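Local coordinates for KaiC domain-containing protein (Pyrococcus horikoshii, PDB 2ZTS) that is a KaiC-like P-loop NTPase-fold protein that binds ADP and magnesium and probably ATP, its cellular role being undefined, at residues T45-Q49 and N240-V244; K215-L219 and K231-I237. All blocks are in the same frame, centred on the assembly; numbering follows the deposited sequence.

Contact 1: residues T45-Q49 and N240-V244; sequences TFAAQ and NGIVV. With ADP (adenosine-5'-diphosphate), chain H.
Helix residues 45-49 pack across strand 241-244, outermost in the sheet of this chain, at close to a right angle. The axes of the two segments come within 8.2 Å, at a crossing angle of -96°. Phe46 lies opposite Ile242 (CA-CA 6.7 Å) and Gln49 opposite Gly241 (CA-CA 7.1 Å). The polar core is one amide group. Gln49, with chi1 and chi2 both t, extends its carboxamide along the strand backbone. Ile242 N donates to Gln49 OE1 at 2.8 Å, and Gln49 NE2 donates to Ile242 O at 3.0 Å. Both backbone polar atoms of Ile242 are thus satisfied by a single side chain. Gln49 NE2 also makes a weak hydrogen bond to Gly15 O. Gly241, at phi 91° and psi -159°, leaves room for this: a CB there would clash with Gln49 OE1. Within the helix, Gln49 N bonds to Thr45 O at 2.9 Å. Thr45 also points toward the strand, but its N and OG1 are taken by the nucleotide. Thr45 N (2.9 Å) and Thr45 OG1 (2.8 Å) both donate to ADP O1A. Thr45 CG2 meets Ile242 CG1 at 4.0 Å. Ile242 (m, t) also sets its CD1 3.5 Å from Phe46 CB and near the edge of the Phe46 ring, which packs edge-to-face with Phe19. This is the helix that follows a Walker A P-loop, holding the ADP alpha-phosphate at its N-terminal end.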
ATOM      1  N   THR C  45      18.621  19.037 -16.845  1.00 22.51           N
ATOM      2  CA  THR C  45      19.841  19.119 -17.597  1.00 23.38           C
ATOM      3  C   THR C  45      19.712  18.601 -19.026  1.00 24.32           C
ATOM      4  O   THR C  45      20.060  19.278 -19.984  1.00 25.28           O
ATOM      5  CB  THR C  45      20.935  18.358 -16.816  1.00 23.61           C
ATOM      6  OG1 THR C  45      21.168  19.092 -15.608  1.00 24.88           O
ATOM      7  CG2 THR C  45      22.277  18.407 -17.513  1.00 24.79           C
ATOM      8  N   PHE C  46      19.206  17.391 -19.137  1.00 24.80           N
ATOM      9  CA  PHE C  46      18.920  16.710 -20.393  1.00 23.43           C
ATOM     10  C   PHE C  46      17.920  17.548 -21.248  1.00 23.15           C
ATOM     11  O   PHE C  46      18.174  17.809 -22.414  1.00 22.16           O
ATOM     12  CB  PHE C  46      18.334  15.376 -20.016  1.00 23.36           C
ATOM     13  CG  PHE C  46      18.131  14.454 -21.134  1.00 25.28           C
ATOM     14  CD1 PHE C  46      18.913  13.343 -21.259  1.00 25.58           C
ATOM     15  CD2 PHE C  46      17.138  14.705 -22.079  1.00 26.63           C
ATOM     16  CE1 PHE C  46      18.715  12.481 -22.308  1.00 28.75           C
ATOM     17  CE2 PHE C  46      16.930  13.833 -23.150  1.00 28.21           C
ATOM     18  CZ  PHE C  46      17.695  12.727 -23.266  1.00 27.47           C
ATOM     19  N   ALA C  47      16.837  18.039 -20.643  1.00 22.57           N
ATOM     20  CA  ALA C  47      15.873  18.937 -21.325  1.00 21.97           C
ATOM     21  C   ALA C  47      16.469  20.281 -21.775  1.00 22.70           C
ATOM     22  O   ALA C  47      16.149  20.774 -22.887  1.00 22.57           O
ATOM     23  CB  ALA C  47      14.698  19.193 -20.475  1.00 21.89           C
ATOM     24  N   ALA C  48      17.383  20.825 -20.979  1.00 22.74           N
ATOM     25  CA  ALA C  48      18.007  22.083 -21.297  1.00 23.02           C
ATOM     26  C   ALA C  48      18.990  21.886 -22.445  1.00 23.86           C
ATOM     27  O   ALA C  48      19.071  22.736 -23.334  1.00 23.41           O
ATOM     28  CB  ALA C  48      18.672  22.658 -20.125  1.00 22.33           C
ATOM     29  N   GLN C  49      19.724  20.778 -22.404  1.00 24.33           N
ATOM     30  CA  GLN C  49      20.684  20.453 -23.424  1.00 26.38           C
ATOM     31  C   GLN C  49      20.002  20.324 -24.787  1.00 27.64           C
ATOM     32  O   GLN C  49      20.509  20.821 -25.814  1.00 26.14           O
ATOM     33  CB  GLN C  49      21.422  19.155 -23.057  1.00 27.67           C
ATOM     34  CG  GLN C  49      22.801  18.996 -23.681  1.00 26.90           C
ATOM     35  CD  GLN C  49      23.636  17.943 -22.957  1.00 28.38           C
ATOM     36  OE1 GLN C  49      23.507  17.801 -21.748  1.00 32.42           O
ATOM     37  NE2 GLN C  49      24.448  17.174 -23.698  1.00 24.58           N
ATOM     38  N   ASN C 240      30.641  19.743 -19.700  1.00 38.76           N
ATOM     39  CA  ASN C 240      29.877  20.188 -20.857  1.00 38.34           C
ATOM     40  C   ASN C 240      28.546  19.465 -20.990  1.00 36.97           C
ATOM     41  O   ASN C 240      28.074  19.305 -22.054  1.00 39.24           O
ATOM     42  CB  ASN C 240      30.729  20.104 -22.165  1.00 38.61           C
ATOM     43  CG  ASN C 240      32.028  20.918 -22.072  1.00 38.34           C
ATOM     44  OD1 ASN C 240      33.098  20.347 -21.885  1.00 45.58           O
ATOM     45  ND2 ASN C 240      31.929  22.256 -22.132  1.00 37.12           N
ATOM     46  N   GLY C 241      27.899  19.093 -19.897  1.00 36.06           N
ATOM     47  CA  GLY C 241      26.579  18.459 -19.933  1.00 34.53           C
ATOM     48  C   GLY C 241      26.573  16.936 -19.988  1.00 34.21           C
ATOM     49  O   GLY C 241      27.549  16.272 -19.651  1.00 32.81           O
ATOM     50  N   ILE C 242      25.463  16.369 -20.440  1.00 33.51           N
ATOM     51  CA  ILE C 242      25.336  14.927 -20.497  1.00 33.20           C
ATOM     52  C   ILE C 242      26.172  14.350 -21.627  1.00 32.72           C
ATOM     53  O   ILE C 242      26.225  14.919 -22.748  1.00 32.67           O
ATOM     54  CB  ILE C 242      23.868  14.500 -20.627  1.00 33.45           C
ATOM     55  CG1 ILE C 242      23.098  14.987 -19.417  1.00 34.67           C
ATOM     56  CG2 ILE C 242      23.752  12.992 -20.716  1.00 34.60           C
ATOM     57  CD1 ILE C 242      21.660  14.564 -19.366  1.00 36.88           C
ATOM     58  N   VAL C 243      26.825  13.234 -21.312  1.00 31.73           N
ATOM     59  CA  VAL C 243      27.397  12.315 -22.301  1.00 32.59           C
ATOM     60  C   VAL C 243      26.975  10.868 -21.940  1.00 31.59           C
ATOM     61  O   VAL C 243      27.216  10.401 -20.817  1.00 31.40           O
ATOM     62  CB  VAL C 243      28.965  12.365 -22.349  1.00 33.13           C
ATOM     63  CG1 VAL C 243      29.508  11.334 -23.365  1.00 34.86           C
ATOM     64  CG2 VAL C 243      29.532  13.774 -22.696  1.00 33.30           C
ATOM     65  N   VAL C 244      26.390  10.173 -22.903  1.00 31.02           N
ATOM     66  CA  VAL C 244      25.983   8.791 -22.789  1.00 31.89           C
ATOM     67  C   VAL C 244      27.070   7.891 -23.392  1.00 33.62           C
ATOM     68  O   VAL C 244      27.639   8.236 -24.410  1.00 34.12           O
ATOM     69  CB  VAL C 244      24.683   8.589 -23.533  1.00 32.19           C
ATOM     70  CG1 VAL C 244      24.264   7.136 -23.522  1.00 31.32           C
ATOM     71  CG2 VAL C 244      23.589   9.502 -22.923  1.00 32.14           C
TER
HETATM   72  PB  ADP H1903      16.567  16.601 -11.899  1.00 22.93           P
HETATM   73  O1B ADP H1903      16.351  15.239 -12.401  1.00 17.61           O
HETATM   74  O2B ADP H1903      16.194  16.752 -10.419  1.00 24.95           O
HETATM   75  O3B ADP H1903      15.839  17.699 -12.755  1.00 24.59           O
HETATM   76  PA  ADP H1903      19.080  17.927 -12.608  1.00 22.83           P
HETATM   77  O1A ADP H1903      19.085  17.999 -14.151  1.00 22.83           O
HETATM   78  O2A ADP H1903      18.707  19.234 -11.948  1.00 18.54           O
HETATM   79  O3A ADP H1903      18.186  16.694 -12.040  1.00 22.07           O
HETATM   80  O5' ADP H1903      20.530  17.397 -12.229  1.00 31.02           O
HETATM   81  C5' ADP H1903      21.414  18.126 -11.441  1.00 33.99           C
HETATM   82  C4' ADP H1903      22.679  17.344 -11.181  1.00 32.14           C
HETATM   83  O4' ADP H1903      23.673  17.457 -12.174  1.00 34.60           O
HETATM   84  C3' ADP H1903      23.295  17.791  -9.871  1.00 30.11           C
HETATM   85  O3' ADP H1903      22.546  17.183  -8.817  1.00 29.64           O
HETATM   86  C2' ADP H1903      24.743  17.378 -10.051  1.00 29.43           C
HETATM   87  O2' ADP H1903      24.956  16.055  -9.705  1.00 25.71           O
HETATM   88  C1' ADP H1903      24.968  17.495 -11.563  1.00 33.66           C
HETATM   89  N9  ADP H1903      25.564  18.778 -11.966  1.00 35.55           N
HETATM   90  C8  ADP H1903      24.965  20.031 -11.903  1.00 36.37           C
HETATM   91  N7  ADP H1903      25.819  20.950 -12.403  1.00 37.51           N
HETATM   92  C5  ADP H1903      26.972  20.304 -12.733  1.00 39.35           C
HETATM   93  C6  ADP H1903      28.176  20.738 -13.282  1.00 42.15           C
HETATM   94  N6  ADP H1903      28.282  21.955 -13.834  1.00 44.27           N
HETATM   95  N1  ADP H1903      29.171  19.794 -13.546  1.00 45.40           N
HETATM   96  C2  ADP H1903      28.970  18.452 -13.268  1.00 43.37           C
HETATM   97  N3  ADP H1903      27.755  18.016 -12.727  1.00 39.48           N
HETATM   98  C4  ADP H1903      26.801  18.933 -12.473  1.00 38.00           C

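Contact 2: residues K215-L219 and K231-I237; sequences KRYVL and KKYPFEI. With ADP (adenosine-5'-diphosphate), chain H.
Three backbone hydrogen bonds join the antiparallel strands. Phe235 N donates to Arg216 O at 2.8 Å. Val218 N to Tyr233 O and Tyr233 N to Val218 O, both 2.9 Å, make Val218-Tyr233 a hydrogen-bonded pair. Tyr217 and Pro234 form the non-hydrogen-bonded pair between, with CA atoms 4.5 Å apart. The short segments run at 122°, so the pairing is strongly twisted. Beyond it, one water accepts from Arg216 NE (3.2 Å) and Ile237 N (3.0 Å). The Arg216 side chain extends (chi1 m, chi2 and chi3 t) to the nucleotide. Arg216 NH2 lies 3.1 Å from ADP O2', while Arg216 NH1 bonds to Gly40 O. Ile237 CG1 sits over one face of the guanidinium, and Ile237 CD1 is 3.3 Å from ADP O4'. Phe235 (chi1 p) turns the face of its ring to Arg216, whose CB is 3.8 Å from the Phe235 ring centroid in a CH-pi contact. Phe235 CD2 also touches Val218 CB at 3.9 Å, and Val218 CG1 meets Tyr233 CB at 3.9 Å. On the other face, Tyr217 CB packs on Lys232 CE at 3.6 Å. The arrangement is a beta hairpin in the P-loop NTPase sheet, with one end lining the ADP ribose pocket.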
ATOM      1  N   LYS C 215      25.541   5.121  -9.829  1.00 44.45           N
ATOM      2  CA  LYS C 215      25.963   5.527 -11.199  1.00 41.75           C
ATOM      3  C   LYS C 215      24.711   5.838 -12.029  1.00 37.64           C
ATOM      4  O   LYS C 215      23.639   5.289 -11.812  1.00 37.62           O
ATOM      5  CB  LYS C 215      26.818   4.443 -11.881  1.00 42.70           C
ATOM      6  CG  LYS C 215      27.235   4.749 -13.440  1.00 46.14           C
ATOM      7  CD  LYS C 215      28.770   4.640 -13.708  1.00 49.19           C
ATOM      8  CE  LYS C 215      29.301   3.193 -14.080  1.00 50.01           C
ATOM      9  NZ  LYS C 215      28.376   2.374 -14.955  1.00 52.97           N
ATOM     10  N   ARG C 216      24.845   6.736 -12.984  1.00 33.63           N
ATOM     11  CA  ARG C 216      23.693   7.163 -13.773  1.00 30.89           C
ATOM     12  C   ARG C 216      23.468   6.282 -14.986  1.00 29.13           C
ATOM     13  O   ARG C 216      24.411   5.912 -15.693  1.00 26.58           O
ATOM     14  CB  ARG C 216      23.873   8.590 -14.218  1.00 29.34           C
ATOM     15  CG  ARG C 216      24.224   9.538 -13.113  1.00 27.84           C
ATOM     16  CD  ARG C 216      24.201  10.927 -13.672  1.00 24.93           C
ATOM     17  NE  ARG C 216      24.552  11.946 -12.730  1.00 28.64           N
ATOM     18  CZ  ARG C 216      23.724  12.426 -11.804  1.00 28.29           C
ATOM     19  NH1 ARG C 216      22.472  11.977 -11.712  1.00 21.17           N
ATOM     20  NH2 ARG C 216      24.151  13.381 -10.999  1.00 23.65           N
ATOM     21  N   TYR C 217      22.213   5.941 -15.201  1.00 28.61           N
ATOM     22  CA  TYR C 217      21.807   5.134 -16.335  1.00 29.78           C
ATOM     23  C   TYR C 217      20.654   5.824 -17.083  1.00 27.26           C
ATOM     24  O   TYR C 217      19.839   6.464 -16.493  1.00 26.44           O
ATOM     25  CB  TYR C 217      21.424   3.718 -15.867  1.00 30.56           C
ATOM     26  CG  TYR C 217      22.594   2.909 -15.334  1.00 38.69           C
ATOM     27  CD1 TYR C 217      23.542   2.314 -16.194  1.00 44.11           C
ATOM     28  CD2 TYR C 217      22.758   2.716 -13.948  1.00 46.45           C
ATOM     29  CE1 TYR C 217      24.640   1.541 -15.667  1.00 47.73           C
ATOM     30  CE2 TYR C 217      23.854   1.951 -13.418  1.00 48.45           C
ATOM     31  CZ  TYR C 217      24.785   1.383 -14.272  1.00 49.73           C
ATOM     32  OH  TYR C 217      25.832   0.665 -13.695  1.00 53.57           O
ATOM     33  N   VAL C 218      20.648   5.708 -18.403  1.00 26.86           N
ATOM     34  CA  VAL C 218      19.481   6.025 -19.252  1.00 26.48           C
ATOM     35  C   VAL C 218      18.970   4.778 -19.953  1.00 26.77           C
ATOM     36  O   VAL C 218      19.741   3.900 -20.356  1.00 27.14           O
ATOM     37  CB  VAL C 218      19.804   7.144 -20.268  1.00 25.37           C
ATOM     38  CG1 VAL C 218      20.992   6.754 -21.168  1.00 26.08           C
ATOM     39  CG2 VAL C 218      18.635   7.457 -21.122  1.00 26.78           C
ATOM     40  N   LEU C 219      17.656   4.697 -20.096  1.00 27.06           N
ATOM     41  CA  LEU C 219      17.025   3.618 -20.827  1.00 27.31           C
ATOM     42  C   LEU C 219      15.899   4.217 -21.687  1.00 26.57           C
ATOM     43  O   LEU C 219      15.122   5.083 -21.230  1.00 25.31           O
ATOM     44  CB  LEU C 219      16.489   2.660 -19.823  1.00 28.05           C
ATOM     45  CG  LEU C 219      15.612   1.485 -20.159  1.00 32.75           C
ATOM     46  CD1 LEU C 219      16.373   0.475 -20.915  1.00 37.58           C
ATOM     47  CD2 LEU C 219      15.160   0.907 -18.821  1.00 37.55           C
ATOM     48  N   LYS C 231      18.547  -1.612 -24.070  1.00 37.77           N
ATOM     49  CA  LYS C 231      19.538  -1.741 -22.994  1.00 38.04           C
ATOM     50  C   LYS C 231      19.665  -0.493 -22.119  1.00 37.94           C
ATOM     51  O   LYS C 231      19.369   0.596 -22.578  1.00 36.75           O
ATOM     52  CB  LYS C 231      20.926  -1.976 -23.595  1.00 38.75           C
ATOM     53  CG  LYS C 231      21.032  -3.215 -24.511  1.00 41.47           C
ATOM     54  CD  LYS C 231      22.433  -3.524 -24.908  1.00 43.04           C
ATOM     55  CE  LYS C 231      22.523  -3.630 -26.445  1.00 46.77           C
ATOM     56  NZ  LYS C 231      23.631  -4.569 -26.855  1.00 47.92           N
ATOM     57  N   LYS C 232      20.154  -0.684 -20.887  1.00 37.42           N
ATOM     58  CA  LYS C 232      20.526   0.391 -19.969  1.00 38.39           C
ATOM     59  C   LYS C 232      21.892   0.890 -20.419  1.00 36.98           C
ATOM     60  O   LYS C 232      22.757   0.079 -20.678  1.00 36.89           O
ATOM     61  CB  LYS C 232      20.683  -0.132 -18.511  1.00 39.15           C
ATOM     62  CG  LYS C 232      19.403  -0.233 -17.646  1.00 41.99           C
ATOM     63  CD  LYS C 232      19.691  -0.007 -16.129  1.00 46.12           C
ATOM     64  CE  LYS C 232      18.898   1.233 -15.522  1.00 48.89           C
ATOM     65  NZ  LYS C 232      18.902   1.394 -13.972  1.00 46.61           N
ATOM     66  N   TYR C 233      22.096   2.211 -20.454  1.00 35.40           N
ATOM     67  CA  TYR C 233      23.367   2.804 -20.889  1.00 34.00           C
ATOM     68  C   TYR C 233      23.911   3.680 -19.778  1.00 32.73           C
ATOM     69  O   TYR C 233      23.185   4.536 -19.333  1.00 32.33           O
ATOM     70  CB  TYR C 233      23.198   3.645 -22.186  1.00 33.40           C
ATOM     71  CG  TYR C 233      22.958   2.810 -23.419  1.00 36.18           C
ATOM     72  CD1 TYR C 233      24.014   2.451 -24.295  1.00 37.77           C
ATOM     73  CD2 TYR C 233      21.701   2.316 -23.692  1.00 37.52           C
ATOM     74  CE1 TYR C 233      23.777   1.634 -25.415  1.00 36.37           C
ATOM     75  CE2 TYR C 233      21.460   1.528 -24.777  1.00 36.72           C
ATOM     76  CZ  TYR C 233      22.512   1.181 -25.641  1.00 37.54           C
ATOM     77  OH  TYR C 233      22.245   0.380 -26.714  1.00 39.45           O
ATOM     78  N   PRO C 234      25.173   3.545 -19.358  1.00 32.01           N
ATOM     79  CA  PRO C 234      25.752   4.499 -18.389  1.00 31.44           C
ATOM     80  C   PRO C 234      25.823   5.924 -18.899  1.00 31.30           C
ATOM     81  O   PRO C 234      26.045   6.151 -20.115  1.00 30.30           O
ATOM     82  CB  PRO C 234      27.202   3.992 -18.200  1.00 32.06           C
ATOM     83  CG  PRO C 234      27.484   3.155 -19.378  1.00 32.67           C
ATOM     84  CD  PRO C 234      26.158   2.519 -19.766  1.00 32.45           C
ATOM     85  N   PHE C 235      25.664   6.907 -18.010  1.00 30.80           N
ATOM     86  CA  PHE C 235      25.980   8.270 -18.424  1.00 30.11           C
ATOM     87  C   PHE C 235      26.552   9.142 -17.362  1.00 30.78           C
ATOM     88  O   PHE C 235      26.478   8.864 -16.175  1.00 30.24           O
ATOM     89  CB  PHE C 235      24.794   8.963 -19.155  1.00 29.98           C
ATOM     90  CG  PHE C 235      23.674   9.517 -18.245  1.00 26.60           C
ATOM     91  CD1 PHE C 235      23.705  10.824 -17.787  1.00 27.83           C
ATOM     92  CD2 PHE C 235      22.543   8.774 -17.991  1.00 26.79           C
ATOM     93  CE1 PHE C 235      22.655  11.370 -17.034  1.00 26.96           C
ATOM     94  CE2 PHE C 235      21.465   9.282 -17.237  1.00 26.55           C
ATOM     95  CZ  PHE C 235      21.517  10.579 -16.743  1.00 26.35           C
ATOM     96  N   GLU C 236      27.124  10.237 -17.824  1.00 32.26           N
ATOM     97  CA  GLU C 236      27.666  11.208 -16.923  1.00 33.48           C
ATOM     98  C   GLU C 236      27.134  12.570 -17.246  1.00 33.05           C
ATOM     99  O   GLU C 236      26.907  12.895 -18.404  1.00 30.64           O
ATOM    100  CB  GLU C 236      29.188  11.256 -17.045  1.00 34.64           C
ATOM    101  CG  GLU C 236      29.908  10.319 -16.089  1.00 40.61           C
ATOM    102  CD  GLU C 236      31.415  10.569 -16.131  1.00 47.25           C
ATOM    103  OE1 GLU C 236      32.096  10.450 -15.048  1.00 47.21           O
ATOM    104  OE2 GLU C 236      31.881  10.922 -17.271  1.00 47.21           O
ATOM    105  N   ILE C 237      27.006  13.356 -16.183  1.00 33.09           N
ATOM    106  CA  ILE C 237      26.832  14.795 -16.255  1.00 33.87           C
ATOM    107  C   ILE C 237      28.183  15.441 -16.047  1.00 34.64           C
ATOM    108  O   ILE C 237      28.682  15.534 -14.928  1.00 32.58           O
ATOM    109  CB  ILE C 237      25.847  15.267 -15.152  1.00 33.05           C
ATOM    110  CG1 ILE C 237      24.556  14.468 -15.265  1.00 34.77           C
ATOM    111  CG2 ILE C 237      25.602  16.792 -15.271  1.00 33.20           C
ATOM    112  CD1 ILE C 237      23.376  15.009 -14.359  1.00 35.49           C
TER
HETATM  113  PB  ADP H1903      16.567  16.601 -11.899  1.00 22.93           P
HETATM  114  O1B ADP H1903      16.351  15.239 -12.401  1.00 17.61           O
HETATM  115  O2B ADP H1903      16.194  16.752 -10.419  1.00 24.95           O
HETATM  116  O3B ADP H1903      15.839  17.699 -12.755  1.00 24.59           O
HETATM  117  PA  ADP H1903      19.080  17.927 -12.608  1.00 22.83           P
HETATM  118  O1A ADP H1903      19.085  17.999 -14.151  1.00 22.83           O
HETATM  119  O2A ADP H1903      18.707  19.234 -11.948  1.00 18.54           O
HETATM  120  O3A ADP H1903      18.186  16.694 -12.040  1.00 22.07           O
HETATM  121  O5' ADP H1903      20.530  17.397 -12.229  1.00 31.02           O
HETATM  122  C5' ADP H1903      21.414  18.126 -11.441  1.00 33.99           C
HETATM  123  C4' ADP H1903      22.679  17.344 -11.181  1.00 32.14           C
HETATM  124  O4' ADP H1903      23.673  17.457 -12.174  1.00 34.60           O
HETATM  125  C3' ADP H1903      23.295  17.791  -9.871  1.00 30.11           C
HETATM  126  O3' ADP H1903      22.546  17.183  -8.817  1.00 29.64           O
HETATM  127  C2' ADP H1903      24.743  17.378 -10.051  1.00 29.43           C
HETATM  128  O2' ADP H1903      24.956  16.055  -9.705  1.00 25.71           O
HETATM  129  C1' ADP H1903      24.968  17.495 -11.563  1.00 33.66           C
HETATM  130  N9  ADP H1903      25.564  18.778 -11.966  1.00 35.55           N
HETATM  131  C8  ADP H1903      24.965  20.031 -11.903  1.00 36.37           C
HETATM  132  N7  ADP H1903      25.819  20.950 -12.403  1.00 37.51           N
HETATM  133  C5  ADP H1903      26.972  20.304 -12.733  1.00 39.35           C
HETATM  134  C6  ADP H1903      28.176  20.738 -13.282  1.00 42.15           C
HETATM  135  N6  ADP H1903      28.282  21.955 -13.834  1.00 44.27           N
HETATM  136  N1  ADP H1903      29.171  19.794 -13.546  1.00 45.40           N
HETATM  137  C2  ADP H1903      28.970  18.452 -13.268  1.00 43.37           C
HETATM  138  N3  ADP H1903      27.755  18.016 -12.727  1.00 39.48           N
HETATM  139  C4  ADP H1903      26.801  18.933 -12.473  1.00 38.00           C
HETATM  140  O   HOH W   1      27.599  12.011 -13.542  1.00 28.07           O

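From the N terminus, the chain lays down strand 32-36 of the mixed sheet and then enters helix 43-58, which carries the 45-49 half of contact 1. It then adds most of the remaining strands before reaching strand 214-223. Contact 2 closes a short loop there, by pairing 215-219 with 231-237. Strand 241-244 follows and returns to the helix, so contact 1 closes a far longer loop that encloses the whole of contact 2. The two contacts meet where the last strands pair: Val243 N lies 2.9 Å from Glu236 O, and Ile242 CG2 lies 3.6 Å from Phe235 CD1. Together they tie the C-terminal strands to the P-loop helix, and both touch the same ADP.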